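Local coordinates for protein putative glycosidase ph117-related (Bacteroides thetaiotaomicron, PDB 5A7V) that probably cleaves beta-mannosidic linkages, as in other family GH130 enzymes, and binds mannose in its pocket, at residues Y61-Q66 / Y129-T134; A81-G86 / V353-K358; L171-S176 / D241-T246. All coordinates share one frame; numbering follows the deposited sequence. Where two conformers were deposited one is given.

Interaction 1: Y61-Q66 / Y129-T134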
# COMPACT_ATOMS: atom_id res chain seq x y z
N TYR A 61 12.63 18.87 14.03
CA TYR A 61 12.22 20.28 13.89
C TYR A 61 11.33 20.40 12.67
O TYR A 61 11.80 20.30 11.52
CB TYR A 61 13.44 21.20 13.78
CG TYR A 61 13.09 22.66 13.84
CD1 TYR A 61 12.80 23.38 12.70
CD2 TYR A 61 13.07 23.33 15.05
CE1 TYR A 61 12.51 24.73 12.74
CE2 TYR A 61 12.79 24.68 15.14
CZ TYR A 61 12.52 25.38 13.97
OH TYR A 61 12.25 26.72 14.09
N CYS A 62 10.04 20.57 12.88
CA CYS A 62 9.07 20.59 11.81
C CYS A 62 9.17 21.97 11.15
O CYS A 62 8.97 23.01 11.80
CB CYS A 62 7.65 20.34 12.35
SG CYS A 62 6.39 20.64 11.09
N PRO A 63 9.43 22.00 9.83
CA PRO A 63 9.55 23.30 9.16
C PRO A 63 8.25 24.04 9.00
O PRO A 63 8.27 25.24 8.70
CB PRO A 63 10.18 22.95 7.78
CG PRO A 63 9.71 21.54 7.55
CD PRO A 63 9.70 20.88 8.90
N MET A 64 7.12 23.33 9.18
CA MET A 64 5.82 24.00 9.24
C MET A 64 5.49 24.62 10.58
O MET A 64 5.06 25.78 10.63
CB MET A 64 4.72 23.04 8.80
CG MET A 64 4.89 22.68 7.36
SD MET A 64 5.01 24.12 6.23
CE MET A 64 3.58 25.20 6.24
N THR A 65 5.72 23.85 11.63
CA THR A 65 5.40 24.20 13.01
C THR A 65 6.44 25.21 13.59
O THR A 65 6.14 25.95 14.52
CB THR A 65 5.42 22.92 13.93
OG1 THR A 65 4.64 21.85 13.38
CG2 THR A 65 4.77 23.22 15.21
N GLN A 66 7.69 25.09 13.09
CA GLN A 66 8.85 25.80 13.65
C GLN A 66 9.12 25.42 15.09
O GLN A 66 9.41 26.24 15.92
CB GLN A 66 8.74 27.31 13.45
CG GLN A 66 8.54 27.70 11.98
CD GLN A 66 8.34 29.19 11.80
OE1 GLN A 66 7.22 29.67 11.57
NE2 GLN A 66 9.40 29.93 11.95
N TYR A 129 7.90 14.96 4.24
CA TYR A 129 7.01 15.64 5.17
C TYR A 129 6.45 16.91 4.57
O TYR A 129 7.09 17.47 3.61
CB TYR A 129 7.78 15.96 6.47
CG TYR A 129 9.23 16.44 6.31
CD1 TYR A 129 9.54 17.77 5.99
CD2 TYR A 129 10.27 15.55 6.37
CE1 TYR A 129 10.85 18.17 5.77
CE2 TYR A 129 11.60 15.93 6.18
CZ TYR A 129 11.88 17.25 5.90
OH TYR A 129 13.18 17.66 5.72
N PRO A 130 5.40 17.47 5.13
CA PRO A 130 4.89 18.75 4.66
C PRO A 130 5.89 19.87 4.96
O PRO A 130 6.62 19.83 5.98
CB PRO A 130 3.57 18.93 5.40
CG PRO A 130 3.70 18.06 6.61
CD PRO A 130 4.53 16.90 6.19
N ASP A 131 6.03 20.80 4.03
CA ASP A 131 7.07 21.86 4.12
C ASP A 131 6.58 23.11 3.40
O ASP A 131 5.46 23.15 2.86
CB ASP A 131 8.41 21.26 3.61
CG ASP A 131 9.70 21.97 4.09
OD1 ASP A 131 9.67 23.16 4.51
OD2 ASP A 131 10.75 21.25 4.06
N ASN A 132 7.46 24.13 3.40
CA ASN A 132 7.18 25.43 2.83
C ASN A 132 7.44 25.39 1.31
O ASN A 132 8.41 25.95 0.79
CB ASN A 132 8.06 26.48 3.52
CG ASN A 132 7.89 26.48 5.02
OD1 ASN A 132 8.76 26.00 5.83
ND2 ASN A 132 6.81 27.01 5.41
N ASP A 133 6.58 24.66 0.61
CA ASP A 133 6.83 24.21 -0.74
C ASP A 133 5.56 24.38 -1.59
O ASP A 133 4.54 24.94 -1.12
CB ASP A 133 7.42 22.77 -0.70
CG ASP A 133 6.45 21.71 -0.16
OD1 ASP A 133 5.24 21.90 -0.29
OD2 ASP A 133 7.00 20.70 0.34
N THR A 134 5.63 23.94 -2.84
CA THR A 134 4.55 24.11 -3.79
C THR A 134 3.25 23.40 -3.34
O THR A 134 2.18 23.70 -3.85
CB THR A 134 4.95 23.53 -5.16
OG1 THR A 134 5.35 22.17 -4.97
CG2 THR A 134 6.02 24.32 -5.83
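The unusual feature here is that the ring of Pro63 rests against a carboxylate, that of Asp131, with Pro63 CB 3.3 Å from Asp131 OD1. The two side chains cross at about a right angle, and Pro63 CG also lies 3.5 Å from Asp131 CG, so carboxylate carbon and oxygen both meet the ring edge formed by CB and CG. Asp131 reaches the proline because its CG is anti to the backbone N (chi1 -158°), which brings the acid group round although the CB itself sets off away from the other segment. The carboxylate is tied down locally: Asn132 N donates to Asp131 OD1 at 2.7 Å, meeting it on the anti side and 20° out of the carboxylate plane. Beyond the acid, Pro63 CG approaches Tyr129 CE1 at 4.0 Å, obliquely to the ring.

Met64 supplies the second half of the contact. Its chain bends at chi2 and chi3, which lays Met64 CG 3.6 Å from Pro130 O and Met64 SD 3.4 Å from Asp131 C. The sulfur therefore lies over the Asp131-Asn132 peptide plane, at the start of the inverse gamma turn centred on Asn132.

The turn presenting Pro63 and Met64 is held by its own bonds: Gln66 N to Cys62 O at 2.8 Å, and Thr65 N to Cys62 SG at 3.3 Å. Trp140 flanks Met64 and Pro130, while Lys184 forms a salt bridge with Asp133 and a bond to Tyr129 O. This is surface packing, burying 270 Å² in all, between the turn of the hairpin 60-62/67-69 and the connection that leads from strand 121-122 to helix 136-139, a link between successive blades of the five-bladed beta-propeller seen in the GH130 family.

Interaction 2: A81-G86 / V353-K358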
# COMPACT_ATOMS: atom_id res chain seq x y z
N ALA A 81 7.98 -0.04 0.46
CA ALA A 81 9.18 -0.84 0.54
C ALA A 81 9.80 -0.94 -0.83
O ALA A 81 9.10 -1.05 -1.83
CB ALA A 81 8.93 -2.22 1.12
N THR A 82 11.13 -0.92 -0.86
CA THR A 82 11.87 -1.04 -2.12
C THR A 82 13.25 -1.64 -1.87
O THR A 82 13.63 -1.89 -0.73
CB THR A 82 11.88 0.31 -2.89
OG1 THR A 82 12.25 0.14 -4.27
CG2 THR A 82 12.77 1.33 -2.24
N LEU A 83 14.01 -1.79 -2.96
CA LEU A 83 15.39 -2.24 -2.96
C LEU A 83 16.28 -1.05 -3.29
O LEU A 83 16.03 -0.34 -4.28
CB LEU A 83 15.56 -3.33 -4.00
CG LEU A 83 16.93 -3.90 -4.22
CD1 LEU A 83 17.38 -4.68 -3.00
CD2 LEU A 83 16.98 -4.74 -5.48
N HIS A 84 17.33 -0.86 -2.48
CA HIS A 84 18.33 0.18 -2.78
C HIS A 84 19.68 -0.24 -2.24
O HIS A 84 19.82 -0.63 -1.09
CB HIS A 84 17.92 1.51 -2.12
CG HIS A 84 18.84 2.66 -2.40
ND1 HIS A 84 19.07 3.15 -3.67
CD2 HIS A 84 19.57 3.43 -1.56
CE1 HIS A 84 19.95 4.14 -3.60
NE2 HIS A 84 20.26 4.35 -2.33
N ASP A 85 20.67 -0.18 -3.13
CA ASP A 85 22.07 -0.47 -2.76
C ASP A 85 22.16 -1.84 -2.00
O ASP A 85 22.88 -1.98 -1.00
CB ASP A 85 22.59 0.71 -1.92
CG ASP A 85 22.86 1.98 -2.76
OD1 ASP A 85 22.69 1.97 -4.01
OD2 ASP A 85 23.24 3.02 -2.16
N GLY A 86 21.42 -2.83 -2.48
CA GLY A 86 21.57 -4.18 -1.97
C GLY A 86 20.81 -4.45 -0.66
O GLY A 86 21.02 -5.52 -0.07
N VAL A 353 9.05 -6.47 -1.70
CA VAL A 353 10.41 -6.47 -2.28
C VAL A 353 10.75 -7.90 -2.67
O VAL A 353 10.59 -8.82 -1.87
CB VAL A 353 11.50 -5.91 -1.33
CG1 VAL A 353 12.79 -5.62 -2.12
CG2 VAL A 353 11.05 -4.64 -0.63
N TYR A 354 11.24 -8.09 -3.90
CA TYR A 354 11.80 -9.35 -4.35
C TYR A 354 13.27 -9.30 -3.98
O TYR A 354 14.01 -8.47 -4.55
CB TYR A 354 11.57 -9.56 -5.86
CG TYR A 354 12.01 -10.92 -6.33
CD1 TYR A 354 11.45 -12.08 -5.81
CD2 TYR A 354 12.99 -11.07 -7.32
CE1 TYR A 354 11.85 -13.34 -6.24
CE2 TYR A 354 13.40 -12.32 -7.75
CZ TYR A 354 12.84 -13.46 -7.21
OH TYR A 354 13.29 -14.67 -7.64
N TYR A 355 13.68 -10.12 -3.04
CA TYR A 355 14.98 -10.01 -2.40
C TYR A 355 15.44 -11.38 -1.97
O TYR A 355 14.64 -12.13 -1.41
CB TYR A 355 14.87 -9.08 -1.19
CG TYR A 355 16.16 -8.75 -0.45
CD1 TYR A 355 17.13 -7.98 -1.04
CD2 TYR A 355 16.35 -9.11 0.87
CE1 TYR A 355 18.28 -7.61 -0.36
CE2 TYR A 355 17.47 -8.72 1.58
CZ TYR A 355 18.45 -7.98 0.95
OH TYR A 355 19.55 -7.60 1.65
N LYS A 356 16.70 -11.74 -2.24
CA LYS A 356 17.17 -13.09 -1.90
C LYS A 356 16.24 -14.20 -2.44
O LYS A 356 16.02 -15.23 -1.78
CB LYS A 356 17.39 -13.21 -0.38
CG LYS A 356 18.43 -12.23 0.11
CD LYS A 356 18.70 -12.42 1.59
CE LYS A 356 19.86 -11.54 2.05
NZ LYS A 356 20.17 -11.71 3.52
N ASP A 357 15.68 -13.96 -3.63
CA ASP A 357 14.78 -14.90 -4.31
C ASP A 357 13.46 -15.17 -3.57
O ASP A 357 12.81 -16.18 -3.87
CB ASP A 357 15.51 -16.20 -4.70
CG ASP A 357 16.61 -15.99 -5.71
OD1 ASP A 357 16.75 -14.93 -6.33
OD2 ASP A 357 17.32 -16.96 -5.94
N LYS A 358 13.08 -14.25 -2.69
CA LYS A 358 11.81 -14.37 -1.97
C LYS A 358 11.06 -13.06 -2.05
O LYS A 358 11.61 -11.99 -2.36
CB LYS A 358 12.08 -14.76 -0.50
CG LYS A 358 12.83 -16.07 -0.35
CD LYS A 358 13.18 -16.43 1.07
CE LYS A 358 14.35 -17.38 1.10
NZ LYS A 358 15.65 -16.66 0.78
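Apolar packing carries the part of the contact around Val353, which is fitted against the backbone and side chains of strand 81-84. Its two methyls divide the work: Val353 CG2 meets Ala81 CB at 3.7 Å, whereas CG1, anti to the backbone N (chi1 -166°), faces Leu83 CB at 4.1 Å. Thr82 N is also 3.7 Å from Val353 CG2, so the valine spans from one inward-pointing side chain to the next. Further along, Leu83 CD1 approaches Tyr355 CD1 at 3.8 Å, the two side chains crossing at about a right angle. Ile88 of the neighbouring strand 87-95 touches both Val353 and Tyr355.

The polar part is confined to the tyrosine hydroxyl. Tyr355 OH is hydrogen-bonded to Ser115 O and also lies 3.1 Å from Gly86 O, which sits at the ring edge near the ring plane. Lys356 NZ donates to Ser115 O as well, and Lys356 CG lies over the rim of one face of the Tyr355 ring.

Each strand takes backbone bonds from its own sheet, Thr82 with Val89 and Val353 with Tyr360. The strand axes are 6.8 Å apart at closest and inclined by 40°, while a type I' turn from Tyr355 to Lys358 closes the second hairpin.

The chemistry thus implies an interface between two blades, first and last along the chain, that is joined by apolar side-chain contacts, with the one polar end, Tyr355 OH, bonded to Ser115 O and close to Gly86 O.

Interaction 3: L171-S176 / D241-T246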
# COMPACT_ATOMS: atom_id res chain seq x y z
N LEU A 171 -4.32 11.81 -4.30
CA LEU A 171 -3.23 10.95 -4.76
C LEU A 171 -2.18 11.80 -5.51
O LEU A 171 -2.53 12.48 -6.48
CB LEU A 171 -3.78 9.89 -5.72
CG LEU A 171 -2.79 8.84 -6.23
CD1 LEU A 171 -2.10 8.09 -5.12
CD2 LEU A 171 -3.46 7.88 -7.20
N ALA A 172 -0.96 11.76 -5.00
CA ALA A 172 0.13 12.59 -5.52
C ALA A 172 1.37 11.78 -5.78
O ALA A 172 1.50 10.64 -5.40
CB ALA A 172 0.43 13.73 -4.56
N ILE A 173 2.33 12.40 -6.50
CA ILE A 173 3.56 11.74 -6.96
C ILE A 173 4.79 12.52 -6.47
O ILE A 173 4.80 13.77 -6.54
CB ILE A 173 3.62 11.61 -8.51
CG1 ILE A 173 2.34 11.05 -9.13
CG2 ILE A 173 4.85 10.82 -8.92
CD1 ILE A 173 2.03 9.60 -8.74
N ALA A 174 5.77 11.78 -6.02
CA ALA A 174 7.11 12.37 -5.75
C ALA A 174 8.15 11.43 -6.33
O ALA A 174 7.93 10.23 -6.47
CB ALA A 174 7.34 12.55 -4.25
N THR A 175 9.30 12.02 -6.73
CA THR A 175 10.37 11.22 -7.31
C THR A 175 11.71 11.50 -6.66
O THR A 175 11.93 12.58 -6.08
CB THR A 175 10.50 11.43 -8.84
OG1 THR A 175 10.86 12.78 -9.12
CG2 THR A 175 9.18 11.11 -9.57
N SER A 176 12.59 10.52 -6.75
CA SER A 176 13.94 10.61 -6.13
C SER A 176 14.87 9.59 -6.76
O SER A 176 14.41 8.54 -7.21
CB SER A 176 13.83 10.33 -4.61
OG SER A 176 15.11 10.30 -3.98
N ASP A 241 5.01 10.24 -18.49
CA ASP A 241 6.10 10.88 -17.76
C ASP A 241 6.20 10.51 -16.29
O ASP A 241 7.06 11.08 -15.61
CB ASP A 241 6.01 12.41 -17.95
CG ASP A 241 4.73 13.03 -17.36
OD1 ASP A 241 4.04 12.33 -16.57
OD2 ASP A 241 4.43 14.24 -17.63
N LEU A 242 5.36 9.57 -15.82
CA LEU A 242 5.34 9.06 -14.45
C LEU A 242 4.79 10.02 -13.40
O LEU A 242 4.52 9.58 -12.27
CB LEU A 242 6.69 8.49 -13.98
CG LEU A 242 7.10 7.24 -14.77
CD1 LEU A 242 8.59 7.03 -14.65
CD2 LEU A 242 6.34 6.01 -14.26
N VAL A 243 4.46 11.24 -13.78
CA VAL A 243 4.00 12.25 -12.83
C VAL A 243 2.60 12.76 -13.16
O VAL A 243 1.82 12.97 -12.23
CB VAL A 243 5.02 13.41 -12.64
CG1 VAL A 243 6.29 12.84 -12.07
CG2 VAL A 243 5.35 14.18 -13.92
N ASN A 244 2.29 12.94 -14.45
CA ASN A 244 0.94 13.33 -14.88
C ASN A 244 0.21 12.09 -15.39
O ASN A 244 0.61 11.47 -16.38
CB ASN A 244 1.01 14.41 -15.97
CG ASN A 244 1.64 15.69 -15.47
OD1 ASN A 244 1.11 16.34 -14.55
ND2 ASN A 244 2.77 16.05 -16.04
N TRP A 245 -0.87 11.73 -14.69
CA TRP A 245 -1.63 10.49 -14.98
C TRP A 245 -3.02 10.83 -15.52
O TRP A 245 -3.65 11.78 -15.06
CB TRP A 245 -1.73 9.65 -13.68
CG TRP A 245 -0.40 9.11 -13.25
CD1 TRP A 245 0.57 9.77 -12.48
CD2 TRP A 245 0.18 7.84 -13.61
NE1 TRP A 245 1.67 8.97 -12.36
CE2 TRP A 245 1.47 7.78 -13.04
CE3 TRP A 245 -0.27 6.74 -14.37
CZ2 TRP A 245 2.30 6.67 -13.16
CZ3 TRP A 245 0.57 5.68 -14.55
CH2 TRP A 245 1.85 5.64 -13.96
N THR A 246 -3.48 10.02 -16.49
CA THR A 246 -4.75 10.22 -17.15
C THR A 246 -5.66 9.04 -16.82
O THR A 246 -5.40 7.92 -17.27
CB THR A 246 -4.53 10.36 -18.66
OG1 THR A 246 -3.67 11.48 -18.91
CG2 THR A 246 -5.85 10.54 -19.39
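The interface between two successive propeller blades is the setting in which Ile173, on strand 169-176, packs against the loop 241-246 of the following blade. The two branches of the isoleucine find different partners. Its methyl, Ile173 CG2, lies 3.6 Å from Leu242 O and also approaches Val243 CG1 at 4.0 Å. Along the ethyl arm, Ile173 CG1 is 3.7 Å from Val243 O and the terminal CD1 reaches Trp245 NE1 at 3.7 Å, coming obliquely to the indole. With CG1 anti to the carbonyl carbon (chi1 -49°) and the chain bent again at chi2, this arm is brought over to the tryptophan. Two residues on, Thr175 CG2 adds a looser touch to Val243 CG1 at 4.2 Å.

The loop owes its shape to Asp241. OD1 accepts from Val243 N, from above the carboxylate plane, and from Asn244 N at 2.8 Å on the syn side, while OD2 takes the amide of Asn244 ND2; the first of these bonds makes an Asx turn. A weak bond (138° at the hydrogen) joins Trp245 NE1 to Leu242 O, the same carbonyl oxygen that Ile173 CG2 touches.

His185 touches both Thr175 and Val243, and Tyr225 flanks Leu242 and Trp245. The result is buried, side-chain-led packing: Ile173 of strand 169-176 seated on the Asx-turn loop that joins strands 235-239 and 246-247.

How the interactions relate
All three contacts belong to one beta-propeller chain but sit at different places around it. Interaction 1 lies at the periphery, its centre about 25 Å from that of the chain; those of interactions 2 and 3 are each about 16 Å from it. Between centres, interactions 1 and 2 are about 31 Å apart, 1 and 3 about 21 Å, and 2 and 3 about 23 Å; none touches another. Along the chain the segments of interactions 1 and 2 alternate, whereas both segments of interaction 3 fall between 81-86 and 353-358. Interaction 2 joins the blade of strand 75-84 to the last one, with strand 347-355, closing the ring; interaction 3 joins the blade with strand 169-176 to the next, around strands 235-239 and 246-247; interaction 1 packs a hairpin on a surface connection.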